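Local coordinates for CBS domain protein/ACT domain protein (Thermotoga maritima, PDB 1VR9) that is of unknown function but carries a pair of CBS domains followed by an ACT domain, a combination that suggests a regulatory, ligand-sensing role, at residues A[25-30]-A[50-55]; A[78-83]-A[99-104]; A[85-90]-A[106-111]. All coordinates share one frame; numbering follows the deposited sequence.

Contact 1 (A[25-30]-A[50-55])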
loop_
_atom_site.group_PDB
_atom_site.type_symbol
_atom_site.label_atom_id
_atom_site.label_comp_id
_atom_site.label_asym_id
_atom_site.label_seq_id
_atom_site.Cartn_x
_atom_site.Cartn_y
_atom_site.Cartn_z
HETATM N N MSE A 25 2.804 -5.963 -3.709
HETATM C CA MSE A 25 2.453 -5.104 -4.844
HETATM C C MSE A 25 2.063 -5.970 -6.045
HETATM O O MSE A 25 2.736 -6.964 -6.330
HETATM C CB MSE A 25 3.661 -4.215 -5.187
HETATM C CG MSE A 25 3.446 -3.187 -6.303
HETATM SE SE MSE A 25 3.302 -3.899 -8.108
HETATM C CE MSE A 25 4.950 -4.918 -8.222
ATOM N N VAL A 26 0.993 -5.584 -6.753
ATOM C CA VAL A 26 0.691 -6.207 -8.046
ATOM C C VAL A 26 0.323 -5.143 -9.061
ATOM O O VAL A 26 0.006 -4.021 -8.686
ATOM C CB VAL A 26 -0.479 -7.247 -8.002
ATOM C CG1 VAL A 26 -0.108 -8.430 -7.129
ATOM C CG2 VAL A 26 -1.796 -6.603 -7.594
ATOM N N GLU A 27 0.329 -5.520 -10.332
ATOM C CA GLU A 27 -0.160 -4.627 -11.397
ATOM C C GLU A 27 -1.680 -4.755 -11.538
ATOM O O GLU A 27 -2.249 -5.783 -11.196
ATOM C CB GLU A 27 0.533 -4.968 -12.728
ATOM C CG GLU A 27 0.280 -3.995 -13.893
ATOM C CD GLU A 27 -0.883 -4.407 -14.791
ATOM O OE1 GLU A 27 -1.282 -5.599 -14.769
ATOM O OE2 GLU A 27 -1.404 -3.540 -15.519
ATOM N N GLU A 28 -2.324 -3.721 -12.071
ATOM C CA GLU A 28 -3.796 -3.611 -12.082
ATOM C C GLU A 28 -4.561 -4.763 -12.760
ATOM O O GLU A 28 -5.747 -4.952 -12.482
ATOM C CB GLU A 28 -4.223 -2.264 -12.698
ATOM C CG GLU A 28 -3.904 -2.096 -14.161
ATOM C CD GLU A 28 -4.308 -0.735 -14.725
ATOM O OE1 GLU A 28 -4.939 0.050 -13.989
ATOM O OE2 GLU A 28 -3.978 -0.464 -15.892
ATOM N N SER A 29 -3.892 -5.513 -13.638
ATOM C CA SER A 29 -4.520 -6.605 -14.388
ATOM C C SER A 29 -4.069 -7.990 -13.901
ATOM O O SER A 29 -4.332 -9.016 -14.546
ATOM C CB SER A 29 -4.231 -6.435 -15.876
ATOM O OG SER A 29 -2.947 -6.906 -16.209
ATOM N N ALA A 30 -3.405 -8.006 -12.751
ATOM C CA ALA A 30 -3.009 -9.242 -12.100
ATOM C C ALA A 30 -4.250 -10.106 -11.880
ATOM O O ALA A 30 -5.349 -9.585 -11.642
ATOM C CB ALA A 30 -2.367 -8.935 -10.774
ATOM N N LYS A 50 -0.360 -0.955 -8.818
ATOM C CA LYS A 50 0.097 0.094 -9.731
ATOM C C LYS A 50 -0.388 -0.214 -11.149
ATOM O O LYS A 50 -0.825 -1.325 -11.449
ATOM C CB LYS A 50 1.612 0.273 -9.661
ATOM C CG LYS A 50 2.380 -0.884 -10.173
ATOM C CD LYS A 50 3.866 -0.713 -10.027
ATOM C CE LYS A 50 4.547 -2.014 -10.360
ATOM N NZ LYS A 50 6.032 -1.919 -10.423
ATOM N N ASP A 51 -0.330 0.777 -12.021
ATOM C CA ASP A 51 -0.699 0.566 -13.405
ATOM C C ASP A 51 0.567 0.231 -14.201
ATOM O O ASP A 51 1.628 0.061 -13.608
ATOM C CB ASP A 51 -1.434 1.787 -13.938
ATOM C CG ASP A 51 -0.543 3.001 -14.097
ATOM O OD1 ASP A 51 0.704 2.873 -14.093
ATOM O OD2 ASP A 51 -1.109 4.106 -14.270
ATOM N N ARG A 52 0.464 0.135 -15.522
ATOM C CA ARG A 52 1.622 -0.318 -16.334
ATOM C C ARG A 52 2.759 0.689 -16.435
ATOM O O ARG A 52 3.880 0.313 -16.816
ATOM C CB ARG A 52 1.170 -0.767 -17.741
ATOM C CG ARG A 52 0.277 -1.990 -17.625
ATOM C CD ARG A 52 -0.080 -2.639 -18.920
ATOM N NE ARG A 52 -0.843 -1.754 -19.791
ATOM C CZ ARG A 52 -1.649 -2.164 -20.765
ATOM N NH1 ARG A 52 -1.809 -3.460 -21.013
ATOM N NH2 ARG A 52 -2.289 -1.270 -21.500
ATOM N N GLU A 53 2.462 1.959 -16.180
ATOM C CA GLU A 53 3.467 3.035 -16.117
ATOM C C GLU A 53 4.062 3.241 -14.710
ATOM O O GLU A 53 4.918 4.105 -14.516
ATOM C CB GLU A 53 2.843 4.340 -16.590
ATOM C CG GLU A 53 2.497 4.320 -18.045
ATOM C CD GLU A 53 3.729 4.214 -18.906
ATOM O OE1 GLU A 53 4.573 5.131 -18.819
ATOM O OE2 GLU A 53 3.853 3.231 -19.670
ATOM N N GLY A 54 3.589 2.482 -13.732
ATOM C CA GLY A 54 4.147 2.539 -12.381
ATOM C C GLY A 54 3.428 3.500 -11.454
ATOM O O GLY A 54 3.879 3.701 -10.311
ATOM N N HIS A 55 2.307 4.060 -11.916
ATOM C CA HIS A 55 1.503 4.978 -11.107
ATOM C C HIS A 55 0.707 4.215 -10.073
ATOM O O HIS A 55 0.285 3.090 -10.296
ATOM C CB HIS A 55 0.499 5.791 -11.923
ATOM C CG HIS A 55 1.120 6.743 -12.897
ATOM N ND1 HIS A 55 0.854 6.715 -14.248
ATOM C CD2 HIS A 55 1.971 7.774 -12.702
ATOM C CE1 HIS A 55 1.529 7.681 -14.846
ATOM N NE2 HIS A 55 2.221 8.334 -13.928
HETATM O O HOH W 1 -1.559 1.168 -17.381
#

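Contact 2 (A[78-83]-A[99-104])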
loop_
_atom_site.group_PDB
_atom_site.type_symbol
_atom_site.label_atom_id
_atom_site.label_comp_id
_atom_site.label_asym_id
_atom_site.label_seq_id
_atom_site.Cartn_x
_atom_site.Cartn_y
_atom_site.Cartn_z
ATOM N N VAL A 78 -10.089 -2.844 -7.100
ATOM C CA VAL A 78 -9.195 -1.911 -6.390
ATOM C C VAL A 78 -10.028 -0.949 -5.536
ATOM O O VAL A 78 -11.136 -0.557 -5.900
ATOM C CB VAL A 78 -8.284 -1.126 -7.367
ATOM C CG1 VAL A 78 -7.360 -0.166 -6.631
ATOM C CG2 VAL A 78 -7.457 -2.101 -8.235
ATOM N N SER A 79 -9.445 -0.545 -4.419
ATOM C CA SER A 79 -10.090 0.310 -3.436
ATOM C C SER A 79 -9.111 1.436 -3.057
ATOM O O SER A 79 -7.906 1.326 -3.317
ATOM C CB SER A 79 -10.391 -0.555 -2.200
ATOM O OG SER A 79 -11.334 -1.556 -2.540
ATOM N N LEU A 80 -9.628 2.472 -2.392
ATOM C CA LEU A 80 -8.797 3.495 -1.737
ATOM C C LEU A 80 -7.801 4.201 -2.674
ATOM O O LEU A 80 -6.596 4.266 -2.377
ATOM C CB LEU A 80 -8.035 2.889 -0.548
ATOM C CG LEU A 80 -8.846 2.142 0.514
ATOM C CD1 LEU A 80 -7.982 1.711 1.680
ATOM C CD2 LEU A 80 -9.996 3.053 0.974
ATOM N N PRO A 81 -8.301 4.775 -3.779
ATOM C CA PRO A 81 -7.403 5.510 -4.661
ATOM C C PRO A 81 -6.763 6.746 -4.010
ATOM O O PRO A 81 -5.788 7.264 -4.561
ATOM C CB PRO A 81 -8.307 5.919 -5.838
ATOM C CG PRO A 81 -9.671 5.814 -5.342
ATOM C CD PRO A 81 -9.696 4.797 -4.262
ATOM N N ASP A 82 -7.314 7.215 -2.889
ATOM C CA ASP A 82 -6.833 8.434 -2.223
ATOM C C ASP A 82 -5.891 8.145 -1.059
ATOM O O ASP A 82 -5.458 9.082 -0.369
ATOM C CB ASP A 82 -8.016 9.288 -1.728
ATOM C CG ASP A 82 -9.051 9.556 -2.821
ATOM O OD1 ASP A 82 -8.703 10.160 -3.874
ATOM O OD2 ASP A 82 -10.233 9.167 -2.639
ATOM N N PHE A 83 -5.574 6.860 -0.840
ATOM C CA PHE A 83 -4.791 6.414 0.323
ATOM C C PHE A 83 -3.304 6.374 -0.035
ATOM O O PHE A 83 -2.775 5.356 -0.473
ATOM C CB PHE A 83 -5.282 5.043 0.821
ATOM C CG PHE A 83 -4.609 4.560 2.066
ATOM C CD1 PHE A 83 -4.825 5.194 3.298
ATOM C CD2 PHE A 83 -3.799 3.413 2.047
ATOM C CE1 PHE A 83 -4.220 4.726 4.459
ATOM C CE2 PHE A 83 -3.219 2.949 3.185
ATOM C CZ PHE A 83 -3.419 3.616 4.411
ATOM N N LEU A 99 -5.149 7.189 10.392
ATOM C CA LEU A 99 -6.402 7.454 11.110
ATOM C C LEU A 99 -7.610 7.207 10.210
ATOM O O LEU A 99 -8.639 6.694 10.664
ATOM C CB LEU A 99 -6.425 8.878 11.640
ATOM C CG LEU A 99 -7.735 9.274 12.332
ATOM C CD1 LEU A 99 -7.894 8.510 13.627
ATOM C CD2 LEU A 99 -7.760 10.772 12.571
ATOM N N GLU A 100 -7.494 7.587 8.936
ATOM C CA GLU A 100 -8.531 7.311 7.946
ATOM C C GLU A 100 -8.694 5.815 7.648
ATOM O O GLU A 100 -9.829 5.304 7.651
ATOM C CB GLU A 100 -8.261 8.077 6.640
ATOM C CG GLU A 100 -8.509 9.590 6.744
ATOM C CD GLU A 100 -8.133 10.355 5.487
ATOM O OE1 GLU A 100 -8.104 9.760 4.388
ATOM O OE2 GLU A 100 -7.860 11.574 5.589
ATOM N N HIS A 101 -7.564 5.115 7.433
ATOM C CA HIS A 101 -7.556 3.682 7.127
ATOM C C HIS A 101 -6.350 2.969 7.748
ATOM O O HIS A 101 -5.189 3.267 7.401
ATOM C CB HIS A 101 -7.515 3.496 5.610
ATOM C CG HIS A 101 -8.621 4.199 4.881
ATOM N ND1 HIS A 101 -9.922 3.748 4.883
ATOM C CD2 HIS A 101 -8.606 5.305 4.104
ATOM C CE1 HIS A 101 -10.667 4.560 4.154
ATOM N NE2 HIS A 101 -9.894 5.510 3.661
ATOM N N GLN A 102 -6.598 2.002 8.637
ATOM C CA GLN A 102 -5.485 1.317 9.338
ATOM C C GLN A 102 -4.920 0.125 8.542
ATOM O O GLN A 102 -4.894 -1.029 9.008
ATOM C CB GLN A 102 -5.900 0.878 10.741
ATOM C CG GLN A 102 -6.256 2.031 11.685
ATOM C CD GLN A 102 -7.704 2.449 11.617
ATOM O OE1 GLN A 102 -8.615 1.660 11.875
ATOM N NE2 GLN A 102 -7.931 3.723 11.299
ATOM N N GLU A 103 -4.455 0.405 7.344
ATOM C CA GLU A 103 -3.919 -0.612 6.461
ATOM C C GLU A 103 -2.493 -0.873 6.919
ATOM O O GLU A 103 -1.855 0.031 7.453
ATOM C CB GLU A 103 -3.905 -0.092 5.020
ATOM C CG GLU A 103 -5.262 0.155 4.385
ATOM C CD GLU A 103 -6.025 -1.108 4.066
ATOM O OE1 GLU A 103 -5.402 -2.167 3.824
ATOM O OE2 GLU A 103 -7.280 -1.052 4.093
ATOM N N PRO A 104 -1.982 -2.096 6.729
ATOM C CA PRO A 104 -0.585 -2.386 7.107
ATOM C C PRO A 104 0.503 -1.680 6.317
ATOM O O PRO A 104 1.638 -1.609 6.807
ATOM C CB PRO A 104 -0.472 -3.888 6.887
ATOM C CG PRO A 104 -1.531 -4.246 5.986
ATOM C CD PRO A 104 -2.661 -3.306 6.234
#

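Contact 3 (A[85-90]-A[106-111])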
loop_
_atom_site.group_PDB
_atom_site.type_symbol
_atom_site.label_atom_id
_atom_site.label_comp_id
_atom_site.label_asym_id
_atom_site.label_seq_id
_atom_site.Cartn_x
_atom_site.Cartn_y
_atom_site.Cartn_z
ATOM N N VAL A 85 0.667 8.900 0.666
ATOM C CA VAL A 85 1.386 10.129 1.024
ATOM C C VAL A 85 2.528 10.356 0.021
ATOM O O VAL A 85 2.876 9.450 -0.705
ATOM C CB VAL A 85 1.934 10.091 2.466
ATOM C CG1 VAL A 85 0.792 10.094 3.433
ATOM C CG2 VAL A 85 2.865 8.900 2.709
ATOM N N HIS A 86 3.085 11.566 -0.007
ATOM C CA HIS A 86 4.194 11.887 -0.915
ATOM C C HIS A 86 5.545 11.652 -0.232
ATOM O O HIS A 86 5.654 11.722 0.979
ATOM C CB HIS A 86 4.094 13.343 -1.403
ATOM C CG HIS A 86 3.092 13.545 -2.494
ATOM N ND1 HIS A 86 1.754 13.789 -2.251
ATOM C CD2 HIS A 86 3.235 13.543 -3.841
ATOM C CE1 HIS A 86 1.123 13.938 -3.403
ATOM N NE2 HIS A 86 1.997 13.792 -4.382
ATOM N N GLU A 87 6.581 11.392 -1.025
ATOM C CA GLU A 87 7.931 11.188 -0.484
ATOM C C GLU A 87 8.396 12.293 0.463
ATOM O O GLU A 87 9.095 12.032 1.447
ATOM C CB GLU A 87 8.951 11.139 -1.613
ATOM C CG GLU A 87 8.937 9.872 -2.441
ATOM C CD GLU A 87 10.119 9.819 -3.404
ATOM O OE1 GLU A 87 10.267 10.724 -4.265
ATOM O OE2 GLU A 87 10.909 8.860 -3.301
ATOM N N GLU A 88 8.061 13.533 0.127
ATOM C CA GLU A 88 8.589 14.691 0.858
ATOM C C GLU A 88 7.680 15.179 1.999
ATOM O O GLU A 88 7.948 16.219 2.623
ATOM C CB GLU A 88 8.865 15.817 -0.132
ATOM C CG GLU A 88 9.910 15.460 -1.190
ATOM C CD GLU A 88 11.323 15.358 -0.631
ATOM O OE1 GLU A 88 11.583 15.868 0.481
ATOM O OE2 GLU A 88 12.183 14.760 -1.311
ATOM N N ASP A 89 6.607 14.443 2.266
ATOM C CA ASP A 89 5.755 14.735 3.423
ATOM C C ASP A 89 6.460 14.409 4.743
ATOM O O ASP A 89 7.445 13.660 4.800
ATOM C CB ASP A 89 4.427 13.960 3.367
ATOM C CG ASP A 89 3.499 14.454 2.268
ATOM O OD1 ASP A 89 3.706 15.588 1.762
ATOM O OD2 ASP A 89 2.569 13.695 1.902
ATOM N N ASN A 90 5.922 14.987 5.804
ATOM C CA ASN A 90 6.361 14.680 7.152
ATOM C C ASN A 90 5.704 13.395 7.605
ATOM O O ASN A 90 4.532 13.135 7.296
ATOM C CB ASN A 90 5.980 15.816 8.099
ATOM C CG ASN A 90 6.675 17.112 7.763
ATOM O OD1 ASN A 90 7.889 17.145 7.544
ATOM N ND2 ASN A 90 5.906 18.202 7.723
ATOM N N LEU A 106 1.110 1.836 3.794
ATOM C CA LEU A 106 0.681 3.115 3.242
ATOM C C LEU A 106 1.504 3.426 1.965
ATOM O O LEU A 106 2.748 3.524 2.004
ATOM C CB LEU A 106 0.843 4.225 4.286
ATOM C CG LEU A 106 0.666 5.666 3.825
ATOM C CD1 LEU A 106 -0.733 5.930 3.323
ATOM C CD2 LEU A 106 0.991 6.620 4.950
ATOM N N PRO A 107 0.826 3.513 0.811
ATOM C CA PRO A 107 1.532 3.856 -0.416
ATOM C C PRO A 107 2.229 5.217 -0.364
ATOM O O PRO A 107 1.689 6.164 0.212
ATOM C CB PRO A 107 0.409 3.844 -1.476
ATOM C CG PRO A 107 -0.586 2.954 -0.947
ATOM C CD PRO A 107 -0.588 3.215 0.536
ATOM N N VAL A 108 3.434 5.271 -0.926
ATOM C CA VAL A 108 4.228 6.497 -1.066
ATOM C C VAL A 108 4.434 6.801 -2.539
ATOM O O VAL A 108 4.822 5.929 -3.314
ATOM C CB VAL A 108 5.604 6.368 -0.352
ATOM C CG1 VAL A 108 6.448 7.614 -0.549
ATOM C CG2 VAL A 108 5.383 6.064 1.137
ATOM N N VAL A 109 4.183 8.041 -2.918
ATOM C CA VAL A 109 4.236 8.423 -4.329
ATOM C C VAL A 109 5.093 9.675 -4.535
ATOM O O VAL A 109 5.379 10.417 -3.587
ATOM C CB VAL A 109 2.813 8.645 -4.927
ATOM C CG1 VAL A 109 1.955 7.388 -4.815
ATOM C CG2 VAL A 109 2.134 9.810 -4.260
ATOM N N ASP A 110 5.508 9.895 -5.782
ATOM C CA ASP A 110 6.196 11.133 -6.166
ATOM C C ASP A 110 5.169 12.121 -6.704
ATOM O O ASP A 110 3.970 11.875 -6.636
ATOM C CB ASP A 110 7.353 10.861 -7.157
ATOM C CG ASP A 110 6.882 10.444 -8.544
ATOM O OD1 ASP A 110 5.683 10.571 -8.862
ATOM O OD2 ASP A 110 7.742 10.008 -9.351
ATOM N N GLU A 111 5.641 13.237 -7.245
ATOM C CA GLU A 111 4.743 14.302 -7.692
ATOM C C GLU A 111 3.908 13.974 -8.932
ATOM O O GLU A 111 2.919 14.660 -9.203
ATOM C CB GLU A 111 5.538 15.579 -7.923
ATOM C CG GLU A 111 6.127 16.137 -6.650
ATOM C CD GLU A 111 6.854 17.447 -6.860
ATOM O OE1 GLU A 111 6.752 18.039 -7.962
ATOM O OE2 GLU A 111 7.532 17.891 -5.907
#

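Contact 1 (A[25-30]-A[50-55])
A parallel strand pairing forms this contact at the edge of the three-stranded sheet in the first CBS domain, where strand 25-27 runs alongside the end of strand 46-50 and the hairpin turn that follows it. Lys-50 sits between two backbone bonds: its N donates to Val-26 O at 3.1 Å in the carbonyl plane, while its O receives a weak bond from Glu-28 N. The Lys-50 chain, extended beyond CG, crosses Met-25, a selenomethionine, obliquely, and Lys-50 CE lies 3.2 Å from Met-25 SE. Glu-27 has CG anti to the backbone N (chi1 -172°) and then bends, so that its OE2 meets Arg-52 CG, the aliphatic part of the arginine. Glu-27 OE1 accepts from Ser-29 OG at 2.6 Å on its syn lone pair and from Ser-29 N, above the carboxylate plane. Glu-28 lies side by side with Asp-51, and a water links Glu-28 OE2 to Arg-52 N. Asp-51 accepts from His-55 N through OD1 and from His-55 ND1 through OD2, in the imidazole plane. Glu-27 and Asp-51 thus each brace the turn of their own segment, Glu-28 reaches across through water, and the strands are joined mainly through their backbones.

Contact 2 (A[78-83]-A[99-104])
The loop leading into strand 85-86 packs against the chain leaving helix 91-100, and no hydrogen bond joins the two segments. Phe-83 is the buried residue at the centre. From CB the ring is carried anti to the backbone N (chi1 -176°), sliding past His-101, which runs in the opposite direction. Phe-83 CD1 meets the CB and CD2 of His-101; next along the ring, Phe-83 CE1 lies 3.4 Å from His-101 O. At the tip, CZ touches both His-101 O and Glu-103 CB, and on the other side Phe-83 CE2 comes within 3.6 Å of Glu-103 CB and also meets its CG. The imidazole turns its edge toward the phenyl face in an offset edge-to-face pair, with centroids 5.7 Å apart and planes at 88°. Leu-80 approaches His-101 tip to tip and places Leu-80 CD2 over one imidazole face, 3.8 Å from the His-101 ring centroid, as a CH-pi contact. Leu-80 CD1 lies 3.7 Å from Glu-103 OE2. The bend of Glu-103 at chi2 (-71°) brings that carboxylate to Leu-80, and Glu-103 OE1 lies close to Glu-46 OE1 of the first CBS domain, a proximity that would probably favour protonation of one of them. The arrangement belongs to the helix-to-strand connection of a CBS beta-alpha-beta unit, with the loop before its first strand folded against the residues that leave its helix.

Contact 3 (A[85-90]-A[106-111])
Three backbone hydrogen bonds join strand 85-86 and the first residue after it to strand 105-109, which runs parallel, in the second CBS domain. Val-85 uses both its polar backbone atoms: its N donates to Pro-107 O at 3.0 Å, and its O accepts from Val-109 N at 2.9 Å, each in the acceptor's carbonyl plane. Glu-87 N then donates to Val-109 O, nearly along the C=O axis. His-86 N turns to its own segment and is satisfied by Asp-89 OD2 at 2.9 Å, a straight bond (165°) arriving from above the carboxylate plane. Asp-110 OD1 accepts from Glu-112 N and Arg-114 N. The Glu-87 and Asp-110 side chains point the same way, with Glu-87 OE1 and Asp-110 OD2 5.7 Å apart, and both pack against Lys-116. Val-109 CG2 lies over one face of the His-86 ring in a CH-pi contact, 4.0 Å from its centroid. On the sheet face that carries Val-85 and Val-108, Val-85 CG2 meets Leu-106 CD2 at 3.7 Å. Helix 91-100 covers these apolar groups, Val-85 packing on His-93 and Leu-97, and Leu-106 on Ala-94 and Phe-98, while strand 115-120 flanks strand 105-109 antiparallel on its other side.

How the contacts relate
Contact 1 comes first along the chain and closes before the other two open; it belongs to the first CBS domain, whereas contacts 2 and 3 share the second and have alternating segments. Contacts 1 and 3 occupy equivalent places in two similar sheets, each joining a short edge strand in parallel to the central strand, with centres about 17 Å apart. Contact 2 is also about 17 Å from contact 1 between centres, and neither it nor contact 3 touches contact 1. Contacts 2 and 3 have centres about 14 Å apart and meet where Phe-83 packs on Leu-106 and Pro-107. Contact 3 pairs the two strands of the beta-alpha-beta unit around helix 91-100, and contact 2 packs the loop before it on the residues leaving that helix.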